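Local atomic coordinates of ancillary protein 1 (PDB entry 2XI9), a protein that acts as a pilus-presented adhesin of Streptococcus pyogenes, probably binding collagen, and needs an internal thioester bond for efficient interaction with host cells. Residues G101-I106 and D323-E328; S154-Y159 and Q315-D320; S167-E172 and V187-I192; G223-G228 and P293-L298. One frame throughout, in Å; residues are numbered along the deposited sequence.

Overall arrangement
This chain is the C-terminal part of the adhesin. Interaction 1 joins a strand of the prealbumin-like part to strand 321-329, while interactions 2 to 4 lie in or beside the thioester part. Segments 315-320 and 323-328 nearly adjoin in sequence, yet the centres of interactions 1 and 2 are 22 Å apart. Interaction 1 closes a chain loop that holds the other three. Interaction 2 is the hub. Its centre is about 10 Å from that of interaction 4, where the Tyr159 hydroxyl probably hydrogen-bonds to the carbonyl of Tyr224. It is about 13 Å from that of interaction 3, where Asp320 and His317 pack on His191. Interactions 3 and 4 do not touch.

Interaction 1 (G101-I106 and D323-E328); sequences GKVYTI and DIIRME
The carboxylate of Asp323 lies flat against Val103. Val103 CG2 sits almost straight over one face of it, 3.6 Å from Asp323 CG, and Val103 CB lies over the same face. OD1 accepts a hydrogen bond from water 1 (3.0 Å from Asp323 OD1). That water accepts in turn from Val103 N at 2.9 Å, so it bridges the backbone N of Val103 and the carboxylate of Asp323; no direct hydrogen bond joins the segments. OD1 also salt-bridges to Lys117 and takes a hydrogen bond from Asn114. The carboxylate is buried, and Lys117 probably balances its charge.

Further along segment 323-328 there is a second flat group, internal to its strand and no part of the contact. The guanidinium of Arg326 holds Glu328 side-on, in plane at its edge: NE is 3.0 Å and NH2 3.1 Å from Glu328 OE2. Tyr32 makes a cation-pi contact with the same group, and Glu118 forms another salt bridge.

Beside the carboxylate the contact is apolar. Val103 CG1 is anti to its backbone N (chi1 175°) and meets Ile325 CD1 at 3.9 Å. Both side chains pack on Phe96 of strand 94-99.

Strand 102-107 lies in a six-strand antiparallel sheet, between strands 94-99 and 110-113. Strand 321-329 lies in a four-strand mixed sheet, parallel to strand 26-33 and antiparallel to strand 117-119. Val103, Asp323 and Ile325 join the two sheets.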
loop_
_atom_site.group_PDB
_atom_site.type_symbol
_atom_site.label_atom_id
_atom_site.label_comp_id
_atom_site.label_asym_id
_atom_site.label_seq_id
_atom_site.Cartn_x
_atom_site.Cartn_y
_atom_site.Cartn_z
ATOM N N GLY A 101 -8.765 7.877 22.936
ATOM C CA GLY A 101 -9.033 6.989 21.806
ATOM C C GLY A 101 -8.165 7.209 20.570
ATOM O O GLY A 101 -8.358 6.536 19.559
ATOM N N LYS A 102 -7.217 8.141 20.634
ATOM C CA LYS A 102 -6.309 8.392 19.518
ATOM C C LYS A 102 -4.866 8.152 19.955
ATOM O O LYS A 102 -4.510 8.323 21.127
ATOM C CB LYS A 102 -6.449 9.827 18.991
ATOM C CG LYS A 102 -7.884 10.288 18.657
ATOM C CD LYS A 102 -8.283 9.994 17.192
ATOM C CE LYS A 102 -7.634 10.955 16.172
ATOM N NZ LYS A 102 -6.551 10.316 15.351
ATOM N N VAL A 103 -4.042 7.744 18.999
ATOM C CA VAL A 103 -2.632 7.500 19.241
ATOM C C VAL A 103 -1.829 8.434 18.343
ATOM O O VAL A 103 -2.162 8.651 17.164
ATOM C CB VAL A 103 -2.249 6.025 18.982
ATOM C CG1 VAL A 103 -0.746 5.817 19.126
ATOM C CG2 VAL A 103 -3.001 5.085 19.939
ATOM N N TYR A 104 -0.769 8.980 18.914
ATOM C CA TYR A 104 0.087 9.934 18.238
ATOM C C TYR A 104 1.529 9.523 18.423
ATOM O O TYR A 104 1.946 9.229 19.529
ATOM C CB TYR A 104 -0.093 11.345 18.815
ATOM C CG TYR A 104 -1.514 11.865 18.795
ATOM C CD1 TYR A 104 -2.047 12.433 17.651
ATOM C CD2 TYR A 104 -2.319 11.795 19.930
ATOM C CE1 TYR A 104 -3.355 12.912 17.624
ATOM C CE2 TYR A 104 -3.631 12.272 19.920
ATOM C CZ TYR A 104 -4.145 12.831 18.767
ATOM O OH TYR A 104 -5.441 13.316 18.746
ATOM N N THR A 105 2.285 9.519 17.336
ATOM C CA THR A 105 3.701 9.270 17.386
ATOM C C THR A 105 4.407 10.629 17.509
ATOM O O THR A 105 3.954 11.642 16.948
ATOM C CB THR A 105 4.134 8.399 16.174
ATOM O OG1 THR A 105 3.645 8.960 14.958
ATOM C CG2 THR A 105 3.522 6.978 16.299
ATOM N N ILE A 106 5.467 10.657 18.313
ATOM C CA ILE A 106 6.133 11.892 18.691
ATOM C C ILE A 106 7.610 11.809 18.341
ATOM O O ILE A 106 8.380 11.158 19.055
ATOM C CB ILE A 106 5.994 12.156 20.194
ATOM C CG1 ILE A 106 4.533 12.445 20.551
ATOM C CG2 ILE A 106 6.868 13.330 20.609
ATOM C CD1 ILE A 106 4.193 12.147 21.983
ATOM N N ASP A 323 -4.683 0.531 15.885
ATOM C CA ASP A 323 -3.414 1.253 16.017
ATOM C C ASP A 323 -2.295 0.268 16.192
ATOM O O ASP A 323 -2.359 -0.604 17.051
ATOM C CB ASP A 323 -3.423 2.206 17.204
ATOM C CG ASP A 323 -4.146 3.494 16.900
ATOM O OD1 ASP A 323 -3.639 4.310 16.100
ATOM O OD2 ASP A 323 -5.234 3.671 17.453
ATOM N N ILE A 324 -1.277 0.432 15.365
ATOM C CA ILE A 324 -0.055 -0.324 15.428
ATOM C C ILE A 324 1.008 0.616 15.938
ATOM O O ILE A 324 1.078 1.772 15.520
ATOM C CB ILE A 324 0.347 -0.844 14.041
ATOM C CG1 ILE A 324 -0.749 -1.734 13.457
ATOM C CG2 ILE A 324 1.694 -1.594 14.087
ATOM C CD1 ILE A 324 -1.328 -2.746 14.378
ATOM N N ILE A 325 1.834 0.150 16.867
ATOM C CA ILE A 325 3.072 0.843 17.144
ATOM C C ILE A 325 4.101 0.071 16.361
ATOM O O ILE A 325 4.524 -1.038 16.749
ATOM C CB ILE A 325 3.425 0.900 18.627
ATOM C CG1 ILE A 325 2.237 1.436 19.455
ATOM C CG2 ILE A 325 4.686 1.764 18.829
ATOM C CD1 ILE A 325 1.700 2.778 18.978
ATOM N N ARG A 326 4.522 0.675 15.263
ATOM C CA ARG A 326 5.414 0.044 14.313
ATOM C C ARG A 326 6.866 0.432 14.645
ATOM O O ARG A 326 7.181 1.618 14.869
ATOM C CB ARG A 326 4.988 0.468 12.906
ATOM C CG ARG A 326 5.430 -0.430 11.774
ATOM C CD ARG A 326 4.469 -0.447 10.566
ATOM N NE ARG A 326 5.262 -0.618 9.351
ATOM C CZ ARG A 326 4.848 -1.167 8.220
ATOM N NH1 ARG A 326 3.605 -1.640 8.073
ATOM N NH2 ARG A 326 5.708 -1.246 7.213
HETATM N N MSE A 327 7.742 -0.568 14.742
HETATM C CA MSE A 327 9.176 -0.324 14.829
HETATM C C MSE A 327 9.854 -1.149 13.740
HETATM O O MSE A 327 9.469 -2.299 13.492
HETATM C CB MSE A 327 9.692 -0.698 16.222
HETATM C CG MSE A 327 11.172 -0.499 16.450
HETATM SE SE MSE A 327 11.661 -1.156 18.230
HETATM C CE MSE A 327 11.889 0.465 19.267
ATOM N N GLU A 328 10.819 -0.550 13.051
ATOM C CA GLU A 328 11.482 -1.209 11.937
ATOM C C GLU A 328 12.992 -1.291 12.170
ATOM O O GLU A 328 13.621 -0.335 12.649
ATOM C CB GLU A 328 11.183 -0.509 10.612
ATOM C CG GLU A 328 9.709 -0.227 10.387
ATOM C CD GLU A 328 9.343 0.052 8.941
ATOM O OE1 GLU A 328 10.249 0.243 8.086
ATOM O OE2 GLU A 328 8.122 0.034 8.661
HETATM O O HOH W 1 -4.929 6.967 16.301
#

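Interaction 2 (S154-Y159 and Q315-D320); sequences SSQVVY and QWHPED
Gln156 and Gln315 lay their side-chain amides one over the other. The planes are 23° apart and the two chains run past each other in opposite directions. The packing is tight at the base of Gln156, whose CB is 3.2 Å from Gln315 CD.

The polar atoms of buried Gln156 are well supplied. Gln315 N donates to Gln156 OE1 at 3.0 Å, with an N-H...O angle of 145°. The donor comes from above the carbonyl plane, 54° out of it, so it does not use a lone pair direction. Thr314 N binds the same oxygen, so one side-chain carbonyl serves two successive backbone N-H groups. Gln156 NE2 is bonded to Asp299 and Asn150.

Gln315 is held more loosely at its nitrogen. Its OE1 accepts from Asn150. Its NE2 makes weak bonds to Ser155 O (3.4 Å), to water 2 and to Glu226. Water 2 also accepts from Val157 N, at 2.9 Å. His317 ND1 lies 3.8 Å from Gln156 NE2 but hydrogen-bonds to Asp299. Asp299 thus binds both side chains through OD2.

Strand 155-160 runs antiparallel to strand 311-313 in the seven-strand sheet of the thioester part. Here buried Gln156 on one strand binds, through its side-chain carbonyl, the backbone of the loop that leaves the neighbouring strand.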
loop_
_atom_site.group_PDB
_atom_site.type_symbol
_atom_site.label_atom_id
_atom_site.label_comp_id
_atom_site.label_asym_id
_atom_site.label_seq_id
_atom_site.Cartn_x
_atom_site.Cartn_y
_atom_site.Cartn_z
ATOM N N SER A 154 -17.321 -7.717 -0.388
ATOM C CA SER A 154 -17.350 -6.867 -1.565
ATOM C C SER A 154 -15.931 -6.691 -2.079
ATOM O O SER A 154 -14.967 -7.118 -1.440
ATOM C CB SER A 154 -17.963 -5.500 -1.244
ATOM O OG SER A 154 -17.276 -4.804 -0.202
ATOM N N SER A 155 -15.793 -6.069 -3.234
ATOM C CA SER A 155 -14.500 -5.884 -3.863
ATOM C C SER A 155 -14.279 -4.375 -4.089
ATOM O O SER A 155 -15.231 -3.607 -4.218
ATOM C CB SER A 155 -14.422 -6.602 -5.213
ATOM O OG SER A 155 -14.270 -8.032 -5.065
ATOM N N GLN A 156 -13.024 -3.975 -4.109
ATOM C CA GLN A 156 -12.645 -2.634 -4.450
ATOM C C GLN A 156 -11.586 -2.697 -5.553
ATOM O O GLN A 156 -10.699 -3.545 -5.518
ATOM C CB GLN A 156 -12.150 -1.885 -3.181
ATOM C CG GLN A 156 -10.721 -1.892 -2.850
ATOM C CD GLN A 156 -10.389 -0.996 -1.682
ATOM O OE1 GLN A 156 -9.796 0.073 -1.855
ATOM N NE2 GLN A 156 -10.769 -1.419 -0.493
ATOM N N VAL A 157 -11.680 -1.791 -6.513
ATOM C CA VAL A 157 -10.623 -1.558 -7.487
ATOM C C VAL A 157 -9.344 -1.212 -6.725
ATOM O O VAL A 157 -9.378 -0.426 -5.753
ATOM C CB VAL A 157 -11.008 -0.421 -8.430
ATOM C CG1 VAL A 157 -9.823 -0.001 -9.328
ATOM C CG2 VAL A 157 -12.291 -0.833 -9.267
ATOM N N VAL A 158 -8.240 -1.831 -7.119
ATOM C CA VAL A 158 -6.912 -1.432 -6.630
ATOM C C VAL A 158 -5.952 -1.293 -7.790
ATOM O O VAL A 158 -6.190 -1.838 -8.875
ATOM C CB VAL A 158 -6.343 -2.422 -5.602
ATOM C CG1 VAL A 158 -7.314 -2.532 -4.357
ATOM C CG2 VAL A 158 -6.050 -3.783 -6.215
ATOM N N TYR A 159 -4.845 -0.601 -7.526
ATOM C CA TYR A 159 -3.791 -0.405 -8.498
ATOM C C TYR A 159 -2.477 -0.938 -8.000
ATOM O O TYR A 159 -2.154 -0.797 -6.793
ATOM C CB TYR A 159 -3.668 1.068 -8.817
ATOM C CG TYR A 159 -4.856 1.591 -9.514
ATOM C CD1 TYR A 159 -5.057 1.304 -10.870
ATOM C CD2 TYR A 159 -5.870 2.247 -8.816
ATOM C CE1 TYR A 159 -6.200 1.762 -11.546
ATOM C CE2 TYR A 159 -7.030 2.690 -9.472
ATOM C CZ TYR A 159 -7.198 2.418 -10.834
ATOM O OH TYR A 159 -8.299 2.860 -11.501
ATOM N N GLN A 315 -11.089 2.759 -1.922
ATOM C CA GLN A 315 -12.143 2.888 -0.911
ATOM C C GLN A 315 -11.433 3.048 0.451
ATOM O O GLN A 315 -10.218 2.964 0.506
ATOM C CB GLN A 315 -13.072 1.660 -0.907
ATOM C CG GLN A 315 -13.803 1.414 -2.294
ATOM C CD GLN A 315 -14.552 0.074 -2.352
ATOM O OE1 GLN A 315 -14.623 -0.648 -1.361
ATOM N NE2 GLN A 315 -15.135 -0.247 -3.525
ATOM N N TRP A 316 -12.207 3.216 1.503
ATOM C CA TRP A 316 -11.711 3.402 2.888
ATOM C C TRP A 316 -12.548 2.566 3.855
ATOM O O TRP A 316 -13.759 2.822 4.024
ATOM C CB TRP A 316 -11.761 4.892 3.250
ATOM C CG TRP A 316 -11.409 5.226 4.646
ATOM C CD1 TRP A 316 -12.202 5.868 5.560
ATOM C CD2 TRP A 316 -10.200 4.902 5.322
ATOM N NE1 TRP A 316 -11.543 5.970 6.761
ATOM C CE2 TRP A 316 -10.309 5.389 6.635
ATOM C CE3 TRP A 316 -9.017 4.240 4.940
ATOM C CZ2 TRP A 316 -9.262 5.249 7.583
ATOM C CZ3 TRP A 316 -7.997 4.090 5.884
ATOM C CH2 TRP A 316 -8.129 4.612 7.179
ATOM N N HIS A 317 -11.908 1.580 4.498
ATOM C CA HIS A 317 -12.553 0.686 5.473
ATOM C C HIS A 317 -11.845 0.738 6.844
ATOM O O HIS A 317 -10.973 -0.088 7.110
ATOM C CB HIS A 317 -12.557 -0.735 4.929
ATOM C CG HIS A 317 -13.409 -0.877 3.724
ATOM N ND1 HIS A 317 -12.963 -0.550 2.463
ATOM C CD2 HIS A 317 -14.717 -1.201 3.593
ATOM C CE1 HIS A 317 -13.953 -0.700 1.600
ATOM N NE2 HIS A 317 -15.022 -1.113 2.257
ATOM N N PRO A 318 -12.154 1.733 7.669
ATOM C CA PRO A 318 -11.438 1.914 8.963
ATOM C C PRO A 318 -11.862 0.969 10.085
ATOM O O PRO A 318 -11.166 0.873 11.120
ATOM C CB PRO A 318 -11.806 3.336 9.377
ATOM C CG PRO A 318 -13.099 3.631 8.638
ATOM C CD PRO A 318 -13.004 2.900 7.344
ATOM N N GLU A 319 -12.996 0.286 9.880
ATOM C CA GLU A 319 -13.647 -0.509 10.911
ATOM C C GLU A 319 -12.773 -1.661 11.430
ATOM O O GLU A 319 -12.885 -2.039 12.589
ATOM C CB GLU A 319 -15.062 -0.989 10.466
ATOM C CG GLU A 319 -15.161 -1.523 9.024
ATOM C CD GLU A 319 -15.219 -0.403 7.935
ATOM O OE1 GLU A 319 -14.895 0.757 8.230
ATOM O OE2 GLU A 319 -15.627 -0.667 6.791
ATOM N N ASP A 320 -11.849 -2.146 10.604
ATOM C CA ASP A 320 -11.040 -3.322 10.929
ATOM C C ASP A 320 -9.588 -2.955 11.230
ATOM O O ASP A 320 -8.771 -3.825 11.544
ATOM C CB ASP A 320 -11.107 -4.309 9.761
ATOM C CG ASP A 320 -11.540 -3.637 8.472
ATOM O OD1 ASP A 320 -10.856 -2.651 8.121
ATOM O OD2 ASP A 320 -12.569 -4.049 7.850
HETATM O O HOH W 2 -13.758 0.174 -6.116
#

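Interaction 3 (S167-E172 and V187-I192); sequences SPPDSE and VKYTHI
Tyr189 turns CG anti to its own carbonyl carbon (chi1 -60°), and this carries the hydroxyl end of the ring to Pro168. Val187 holds CG1 anti to its backbone N (chi1 -176°), which sets that methyl against the ring of Pro169.

Both prolines touch Tyr189. Tyr189 OH is 3.4 Å from both CA and CB of Pro168, and 3.7 Å from Pro169 CD. Pro169 CD also lies 3.8 Å from Val187 CG1, so this carbon touches both the valine and the tyrosine hydroxyl. Pro169 CG touches Val187 CB at 3.9 Å.

Ala127 of strand 127-130 packs on Pro168 and Tyr189, and Asp181 of helix 180-183 on Pro169 and Val187. Segments 167-172 and 187-192 carry the two outermost strands of the seven-strand sheet.

No hydrogen bond crosses the contact, and neither proline has a backbone N-H. The segments meet by close, buried van der Waals packing.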
loop_
_atom_site.group_PDB
_atom_site.type_symbol
_atom_site.label_atom_id
_atom_site.label_comp_id
_atom_site.label_asym_id
_atom_site.label_seq_id
_atom_site.Cartn_x
_atom_site.Cartn_y
_atom_site.Cartn_z
ATOM N N SER A 167 1.678 -9.131 -10.232
ATOM C CA SER A 167 0.270 -8.762 -10.002
ATOM C C SER A 167 -0.448 -9.761 -9.036
ATOM O O SER A 167 0.022 -10.877 -8.823
ATOM C CB SER A 167 -0.449 -8.684 -11.346
ATOM O OG SER A 167 -0.246 -9.857 -12.104
ATOM N N PRO A 168 -1.571 -9.338 -8.427
ATOM C CA PRO A 168 -2.291 -10.240 -7.531
ATOM C C PRO A 168 -2.758 -11.480 -8.278
ATOM O O PRO A 168 -2.923 -11.423 -9.475
ATOM C CB PRO A 168 -3.452 -9.373 -6.970
ATOM C CG PRO A 168 -3.388 -8.139 -7.611
ATOM C CD PRO A 168 -2.109 -7.979 -8.380
ATOM N N PRO A 169 -2.902 -12.614 -7.578
ATOM C CA PRO A 169 -3.204 -13.865 -8.218
ATOM C C PRO A 169 -4.320 -13.800 -9.235
ATOM O O PRO A 169 -5.389 -13.203 -8.989
ATOM C CB PRO A 169 -3.559 -14.781 -7.048
ATOM C CG PRO A 169 -2.834 -14.195 -5.883
ATOM C CD PRO A 169 -2.709 -12.770 -6.123
ATOM N N ASP A 170 -4.075 -14.438 -10.389
ATOM C CA ASP A 170 -5.099 -14.501 -11.411
ATOM C C ASP A 170 -6.302 -15.298 -10.898
ATOM O O ASP A 170 -6.152 -16.362 -10.273
ATOM C CB ASP A 170 -4.571 -15.180 -12.678
ATOM C CG ASP A 170 -3.530 -14.349 -13.417
ATOM O OD1 ASP A 170 -3.434 -13.136 -13.212
ATOM O OD2 ASP A 170 -2.792 -14.939 -14.220
ATOM N N SER A 171 -7.490 -14.789 -11.202
ATOM C CA SER A 171 -8.730 -15.427 -10.828
ATOM C C SER A 171 -9.496 -15.667 -12.099
ATOM O O SER A 171 -9.960 -14.731 -12.725
ATOM C CB SER A 171 -9.553 -14.535 -9.906
ATOM O OG SER A 171 -10.780 -15.190 -9.590
ATOM N N GLU A 172 -9.634 -16.920 -12.469
ATOM C CA GLU A 172 -10.320 -17.273 -13.715
ATOM C C GLU A 172 -11.796 -16.861 -13.672
ATOM O O GLU A 172 -12.343 -16.399 -14.677
ATOM C CB GLU A 172 -10.197 -18.757 -14.021
ATOM C CG GLU A 172 -10.744 -19.057 -15.408
ATOM C CD GLU A 172 -10.546 -20.480 -15.878
ATOM O OE1 GLU A 172 -9.962 -21.307 -15.140
ATOM O OE2 GLU A 172 -11.006 -20.753 -17.002
ATOM N N VAL A 187 -0.033 -16.396 -1.396
ATOM C CA VAL A 187 -0.132 -14.943 -1.564
ATOM C C VAL A 187 -1.367 -14.382 -0.835
ATOM O O VAL A 187 -2.488 -14.632 -1.263
ATOM C CB VAL A 187 -0.257 -14.563 -3.034
ATOM C CG1 VAL A 187 -0.253 -13.065 -3.201
ATOM C CG2 VAL A 187 0.877 -15.252 -3.892
ATOM N N LYS A 188 -1.124 -13.663 0.267
ATOM C CA LYS A 188 -2.170 -13.044 1.082
ATOM C C LYS A 188 -1.661 -11.660 1.479
ATOM O O LYS A 188 -0.439 -11.457 1.473
ATOM C CB LYS A 188 -2.416 -13.852 2.333
ATOM C CG LYS A 188 -2.746 -15.307 2.136
ATOM C CD LYS A 188 -3.034 -16.000 3.431
ATOM C CE LYS A 188 -1.773 -16.225 4.271
ATOM N NZ LYS A 188 -2.109 -16.875 5.561
ATOM N N TYR A 189 -2.573 -10.724 1.828
ATOM C CA TYR A 189 -2.232 -9.328 2.030
ATOM C C TYR A 189 -2.655 -8.853 3.411
ATOM O O TYR A 189 -3.671 -9.336 3.968
ATOM C CB TYR A 189 -2.889 -8.461 0.938
ATOM C CG TYR A 189 -2.469 -8.806 -0.472
ATOM C CD1 TYR A 189 -3.007 -9.904 -1.128
ATOM C CD2 TYR A 189 -1.550 -8.029 -1.153
ATOM C CE1 TYR A 189 -2.637 -10.214 -2.400
ATOM C CE2 TYR A 189 -1.159 -8.343 -2.447
ATOM C CZ TYR A 189 -1.698 -9.438 -3.061
ATOM O OH TYR A 189 -1.328 -9.816 -4.320
ATOM N N THR A 190 -1.883 -7.899 3.953
ATOM C CA THR A 190 -2.281 -7.123 5.110
ATOM C C THR A 190 -2.973 -5.859 4.632
ATOM O O THR A 190 -2.420 -5.159 3.817
ATOM C CB THR A 190 -1.071 -6.705 5.956
ATOM O OG1 THR A 190 -0.406 -7.894 6.398
ATOM C CG2 THR A 190 -1.530 -5.970 7.189
ATOM N N HIS A 191 -4.162 -5.555 5.172
ATOM C CA HIS A 191 -4.844 -4.303 4.855
ATOM C C HIS A 191 -4.344 -3.273 5.883
ATOM O O HIS A 191 -4.365 -3.553 7.069
ATOM C CB HIS A 191 -6.352 -4.567 4.927
ATOM C CG HIS A 191 -7.219 -3.358 4.983
ATOM N ND1 HIS A 191 -8.444 -3.374 5.641
ATOM C CD2 HIS A 191 -7.068 -2.104 4.484
ATOM C CE1 HIS A 191 -9.002 -2.178 5.534
ATOM N NE2 HIS A 191 -8.199 -1.395 4.830
ATOM N N ILE A 192 -3.816 -2.150 5.402
ATOM C CA ILE A 192 -3.401 -1.022 6.236
ATOM C C ILE A 192 -4.023 0.279 5.727
ATOM O O ILE A 192 -4.555 0.311 4.633
ATOM C CB ILE A 192 -1.874 -0.872 6.255
ATOM C CG1 ILE A 192 -1.316 -0.437 4.908
ATOM C CG2 ILE A 192 -1.199 -2.189 6.677
ATOM C CD1 ILE A 192 0.140 0.129 5.008
#

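Interaction 4 (G223-G228 and P293-L298); sequences GYREKG and PQLTDL
Arg225 loses more surface here than any other residue of the two segments, and it meets two leucines. Leu295 comes from the opposite direction and sets its CD2 methyl over one face of the guanidinium. The methyl stands 3.9 Å above the plane and is offset toward the rim. Its nearest atoms there are Arg225 NH1 and Arg225 CZ, each 4.0 Å from Leu295 CD2. Leu298 adds a lighter touch, with its CD2 at 4.2 Å from Arg225 NH2.

The shape of the arginine explains the meeting. Its chain is extended through chi2 and then bends at chi3 (75°), which turns the flat end to the leucines.

The guanidinium finds its polar partners elsewhere: NH2 donates to the carbonyl oxygen of Thr314, and NE is also hydrogen-bonded outside the two segments. The Thr314 bond links the loop 223-228 to the residue just before segment 315-320. The two loops also share a helix as neighbour. Segment 223-228 directly follows helix 209-222, while Leu295 packs on Lys217 and Leu298 on Ile220 of that helix.

No hydrogen bond or salt bridge joins the two segments. The guanidinium offers a flat carbon-nitrogen face to a methyl group and uses N-H groups for partners outside the contact. The contact is therefore small, partly buried van der Waals packing, with the charge playing little evident part in it.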
loop_
_atom_site.group_PDB
_atom_site.type_symbol
_atom_site.label_atom_id
_atom_site.label_comp_id
_atom_site.label_asym_id
_atom_site.label_seq_id
_atom_site.Cartn_x
_atom_site.Cartn_y
_atom_site.Cartn_z
ATOM N N GLY A 223 -9.050 9.766 -10.711
ATOM C CA GLY A 223 -9.032 8.585 -11.520
ATOM C C GLY A 223 -10.198 7.627 -11.414
ATOM O O GLY A 223 -11.296 7.969 -10.934
ATOM N N TYR A 224 -9.965 6.411 -11.885
ATOM C CA TYR A 224 -11.034 5.420 -11.896
ATOM C C TYR A 224 -11.134 4.750 -10.531
ATOM O O TYR A 224 -10.197 4.089 -10.071
ATOM C CB TYR A 224 -10.778 4.379 -12.955
ATOM C CG TYR A 224 -11.840 3.372 -13.112
ATOM C CD1 TYR A 224 -13.020 3.680 -13.810
ATOM C CD2 TYR A 224 -11.707 2.108 -12.594
ATOM C CE1 TYR A 224 -13.995 2.743 -13.976
ATOM C CE2 TYR A 224 -12.693 1.178 -12.749
ATOM C CZ TYR A 224 -13.830 1.489 -13.427
ATOM O OH TYR A 224 -14.806 0.542 -13.636
ATOM N N ARG A 225 -12.293 4.894 -9.913
ATOM C CA ARG A 225 -12.492 4.394 -8.571
ATOM C C ARG A 225 -13.538 3.337 -8.443
ATOM O O ARG A 225 -13.427 2.509 -7.550
ATOM C CB ARG A 225 -12.836 5.529 -7.637
ATOM C CG ARG A 225 -11.655 6.434 -7.398
ATOM C CD ARG A 225 -12.049 7.526 -6.422
ATOM N NE ARG A 225 -12.135 6.997 -5.055
ATOM C CZ ARG A 225 -12.534 7.683 -3.991
ATOM N NH1 ARG A 225 -12.972 8.949 -4.102
ATOM N NH2 ARG A 225 -12.573 7.069 -2.814
ATOM N N GLU A 226 -14.545 3.341 -9.315
ATOM C CA GLU A 226 -15.694 2.471 -9.132
ATOM C C GLU A 226 -16.276 1.985 -10.448
ATOM O O GLU A 226 -16.530 2.787 -11.365
ATOM C CB GLU A 226 -16.793 3.221 -8.379
ATOM C CG GLU A 226 -16.487 3.592 -6.914
ATOM C CD GLU A 226 -16.735 2.443 -5.906
ATOM O OE1 GLU A 226 -17.401 1.443 -6.260
ATOM O OE2 GLU A 226 -16.279 2.558 -4.748
ATOM N N LYS A 227 -16.562 0.681 -10.521
ATOM C CA LYS A 227 -17.273 0.144 -11.668
ATOM C C LYS A 227 -18.509 0.970 -11.941
ATOM O O LYS A 227 -19.273 1.288 -11.030
ATOM C CB LYS A 227 -17.697 -1.303 -11.455
ATOM C CG LYS A 227 -16.608 -2.335 -11.630
ATOM C CD LYS A 227 -17.042 -3.710 -11.064
ATOM C CE LYS A 227 -16.252 -4.878 -11.674
ATOM N NZ LYS A 227 -16.122 -6.007 -10.699
ATOM N N GLY A 228 -18.737 1.287 -13.211
ATOM C CA GLY A 228 -19.904 2.071 -13.616
ATOM C C GLY A 228 -19.810 3.577 -13.422
ATOM O O GLY A 228 -20.715 4.294 -13.806
ATOM N N PRO A 293 -5.228 17.087 -1.329
ATOM C CA PRO A 293 -6.087 16.021 -1.762
ATOM C C PRO A 293 -7.499 16.280 -1.258
ATOM O O PRO A 293 -7.672 16.804 -0.157
ATOM C CB PRO A 293 -5.474 14.778 -1.096
ATOM C CG PRO A 293 -4.064 15.151 -0.874
ATOM C CD PRO A 293 -4.080 16.582 -0.554
ATOM N N GLN A 294 -8.486 15.925 -2.057
ATOM C CA GLN A 294 -9.875 16.066 -1.632
ATOM C C GLN A 294 -10.356 14.870 -0.782
ATOM O O GLN A 294 -11.281 14.987 0.003
ATOM C CB GLN A 294 -10.776 16.272 -2.836
ATOM C CG GLN A 294 -10.564 17.591 -3.545
ATOM C CD GLN A 294 -10.761 18.762 -2.623
ATOM O OE1 GLN A 294 -9.851 19.576 -2.413
ATOM N NE2 GLN A 294 -11.926 18.846 -2.031
ATOM N N LEU A 295 -9.684 13.763 -0.841
ATOM C CA LEU A 295 -10.126 12.642 -0.028
ATOM C C LEU A 295 -9.231 12.550 1.198
ATOM O O LEU A 295 -8.282 13.303 1.336
ATOM C CB LEU A 295 -10.219 11.377 -0.834
ATOM C CG LEU A 295 -9.026 10.962 -1.626
ATOM C CD1 LEU A 295 -7.956 10.516 -0.634
ATOM C CD2 LEU A 295 -9.383 9.834 -2.702
ATOM N N THR A 296 -9.566 11.671 2.107
ATOM C CA THR A 296 -8.943 11.684 3.405
ATOM C C THR A 296 -7.973 10.529 3.529
ATOM O O THR A 296 -6.772 10.734 3.551
ATOM C CB THR A 296 -10.064 11.691 4.503
ATOM O OG1 THR A 296 -10.892 12.840 4.301
ATOM C CG2 THR A 296 -9.481 11.754 5.932
ATOM N N ASP A 297 -8.478 9.300 3.579
ATOM C CA ASP A 297 -7.639 8.122 3.743
ATOM C C ASP A 297 -8.117 7.058 2.740
ATOM O O ASP A 297 -9.298 7.082 2.355
ATOM C CB ASP A 297 -7.725 7.598 5.193
ATOM C CG ASP A 297 -6.790 8.324 6.153
ATOM O OD1 ASP A 297 -5.547 8.242 5.962
ATOM O OD2 ASP A 297 -7.299 8.949 7.098
ATOM N N LEU A 298 -7.204 6.185 2.313
ATOM C CA LEU A 298 -7.503 5.061 1.432
ATOM C C LEU A 298 -6.935 3.776 1.986
ATOM O O LEU A 298 -5.928 3.789 2.714
ATOM C CB LEU A 298 -6.871 5.298 0.066
ATOM C CG LEU A 298 -7.447 6.421 -0.780
ATOM C CD1 LEU A 298 -6.536 6.778 -1.939
ATOM C CD2 LEU A 298 -8.790 6.034 -1.279
#